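Local coordinates for secreted effector protein sseI (Salmonella enterica subsp. enterica serovar Typhimurium, PDB 4G29) that is a Salmonella virulence factor whose catalytic domain belongs to the cysteine protease superfamily and probably acts as a papain-like enzyme, at residues R153-S157 with W171-F175. Coordinates in Å, arbitrary orientation, origin at the centre of the assembly. Residue numbers count along the deposited sequence, not the author numbering.
Sequences RELES and WFNTF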
loop_
_atom_site.group_PDB
_atom_site.type_symbol
_atom_site.label_atom_id
_atom_site.label_comp_id
_atom_site.label_asym_id
_atom_site.label_seq_id
_atom_site.Cartn_x
_atom_site.Cartn_y
_atom_site.Cartn_z
ATOM N N ARG A 153 9.175 17.415 -1.556
ATOM C CA ARG A 153 10.314 16.561 -1.451
ATOM C C ARG A 153 11.060 16.574 -2.773
ATOM O O ARG A 153 10.442 16.476 -3.797
ATOM C CB ARG A 153 9.733 15.155 -1.213
ATOM C CG ARG A 153 10.612 14.198 -0.804
ATOM C CD ARG A 153 9.877 12.965 -0.353
ATOM N NE ARG A 153 9.023 13.122 0.807
ATOM C CZ ARG A 153 9.267 12.635 2.036
ATOM N NH1 ARG A 153 10.385 11.965 2.298
ATOM N NH2 ARG A 153 8.353 12.811 3.002
ATOM N N GLU A 154 12.377 16.593 -2.751
ATOM C CA GLU A 154 13.150 16.512 -3.991
ATOM C C GLU A 154 13.730 15.097 -4.143
ATOM O O GLU A 154 14.486 14.644 -3.292
ATOM C CB GLU A 154 14.246 17.539 -3.939
ATOM C CG GLU A 154 15.108 17.568 -5.199
ATOM C CD GLU A 154 16.341 18.434 -5.032
ATOM O OE1 GLU A 154 17.067 18.200 -4.036
ATOM O OE2 GLU A 154 16.592 19.291 -5.910
ATOM N N LEU A 155 13.349 14.403 -5.218
ATOM C CA LEU A 155 13.679 12.978 -5.383
ATOM C C LEU A 155 15.211 12.811 -5.353
ATOM O O LEU A 155 15.761 11.948 -4.664
ATOM C CB LEU A 155 13.075 12.430 -6.683
ATOM C CG LEU A 155 13.469 11.007 -7.052
ATOM C CD1 LEU A 155 13.063 10.007 -5.961
ATOM C CD2 LEU A 155 12.828 10.658 -8.393
ATOM N N GLU A 156 15.881 13.678 -6.075
ATOM C CA GLU A 156 17.320 13.584 -6.234
ATOM C C GLU A 156 18.067 13.614 -4.895
ATOM O O GLU A 156 19.177 13.114 -4.800
ATOM C CB GLU A 156 17.772 14.688 -7.181
ATOM C CG GLU A 156 19.226 15.052 -7.237
ATOM C CD GLU A 156 19.387 16.448 -7.829
ATOM O OE1 GLU A 156 19.066 16.602 -9.030
ATOM O OE2 GLU A 156 19.771 17.393 -7.088
ATOM N N SER A 157 17.482 14.202 -3.871
ATOM C CA SER A 157 18.162 14.330 -2.591
ATOM C C SER A 157 17.511 13.484 -1.509
ATOM O O SER A 157 17.848 13.616 -0.338
ATOM C CB SER A 157 18.281 15.815 -2.194
ATOM O OG SER A 157 17.018 16.385 -1.916
ATOM N N TRP A 171 13.654 5.495 -16.616
ATOM C CA TRP A 171 13.918 6.897 -16.359
ATOM C C TRP A 171 14.631 7.128 -15.030
ATOM O O TRP A 171 15.464 8.017 -14.929
ATOM C CB TRP A 171 12.673 7.766 -16.471
ATOM C CG TRP A 171 11.642 7.622 -15.389
ATOM C CD1 TRP A 171 10.482 6.903 -15.470
ATOM C CD2 TRP A 171 11.651 8.207 -14.057
ATOM N NE1 TRP A 171 9.781 7.000 -14.298
ATOM C CE2 TRP A 171 10.469 7.785 -13.411
ATOM C CE3 TRP A 171 12.537 9.023 -13.364
ATOM C CZ2 TRP A 171 10.143 8.189 -12.101
ATOM C CZ3 TRP A 171 12.248 9.389 -12.063
ATOM C CH2 TRP A 171 11.040 8.990 -11.445
ATOM N N PHE A 172 14.326 6.339 -13.997
ATOM C CA PHE A 172 14.925 6.598 -12.703
ATOM C C PHE A 172 16.359 6.128 -12.691
ATOM O O PHE A 172 17.245 6.806 -12.164
ATOM C CB PHE A 172 14.109 5.878 -11.609
ATOM C CG PHE A 172 14.702 5.946 -10.256
ATOM C CD1 PHE A 172 14.855 7.152 -9.568
ATOM C CD2 PHE A 172 15.071 4.806 -9.623
ATOM C CE1 PHE A 172 15.371 7.160 -8.271
ATOM C CE2 PHE A 172 15.581 4.804 -8.324
ATOM C CZ PHE A 172 15.736 5.963 -7.656
ATOM N N ASN A 173 16.617 4.985 -13.335
ATOM C CA ASN A 173 17.990 4.513 -13.430
ATOM C C ASN A 173 18.863 5.475 -14.233
ATOM O O ASN A 173 20.011 5.762 -13.826
ATOM C CB ASN A 173 18.037 3.081 -13.958
ATOM C CG ASN A 173 17.622 2.092 -12.877
ATOM O OD1 ASN A 173 18.432 1.740 -12.029
ATOM N ND2 ASN A 173 16.332 1.751 -12.832
ATOM N N THR A 174 18.289 6.068 -15.286
ATOM C CA THR A 174 19.015 7.070 -16.076
ATOM C C THR A 174 19.224 8.334 -15.249
ATOM O O THR A 174 20.330 8.875 -15.169
ATOM C CB THR A 174 18.280 7.414 -17.367
ATOM O OG1 THR A 174 18.235 6.232 -18.192
ATOM C CG2 THR A 174 18.998 8.596 -18.136
ATOM N N PHE A 175 18.141 8.774 -14.616
ATOM C CA PHE A 175 18.159 9.935 -13.732
ATOM C C PHE A 175 19.248 9.858 -12.681
ATOM O O PHE A 175 19.996 10.808 -12.498
ATOM C CB PHE A 175 16.821 10.050 -13.017
ATOM C CG PHE A 175 16.728 11.244 -12.136
ATOM C CD1 PHE A 175 16.843 12.526 -12.680
ATOM C CD2 PHE A 175 16.568 11.099 -10.764
ATOM C CE1 PHE A 175 16.780 13.645 -11.857
ATOM C CE2 PHE A 175 16.476 12.217 -9.946
ATOM C CZ PHE A 175 16.592 13.483 -10.483
#
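Look first at Leu155, the bump in this contact. Its CA-to-CB bond aims at helix 170-176, and the CD2 methyl drops into a hollow framed by three aromatic rings, all from one turn of that helix, which the backbone hydrogen bond from Phe175 N to Trp171 O (2.8 Å) closes. Trp171 meets the methyl with its ring edge, CD2 of Leu155 lying 3.9 Å from CH2 of Trp171. CD2 of Leu155 is also 4.2 Å from CD1 of Phe172 and 4.3 Å from CE2 of Phe175, both approached obliquely. Beside this, the Phe175 ring reaches across to Glu156, its CZ 3.7 Å from Glu156 CB, so the aliphatic base of the acidic side chain borders the hollow. No hydrogen bond joins the two segments; the contact is apolar and small, 192 Å² with both sides summed. Leu155 sits on a short 3-10 turn, closed by hydrogen bonds from Ser157 N to Glu154 O (3.1 Å) and Ser157 OG to Glu154 OE1 (2.8 Å). Trp69 of strand 61-69 touches Leu155, while Leu132 lies against Trp171 and Phe172. The result is a small hydrophobic cluster of one leucine and three aromatic rings, packing the last modelled helix against a loop and the central antiparallel sheet of this papain-like fold.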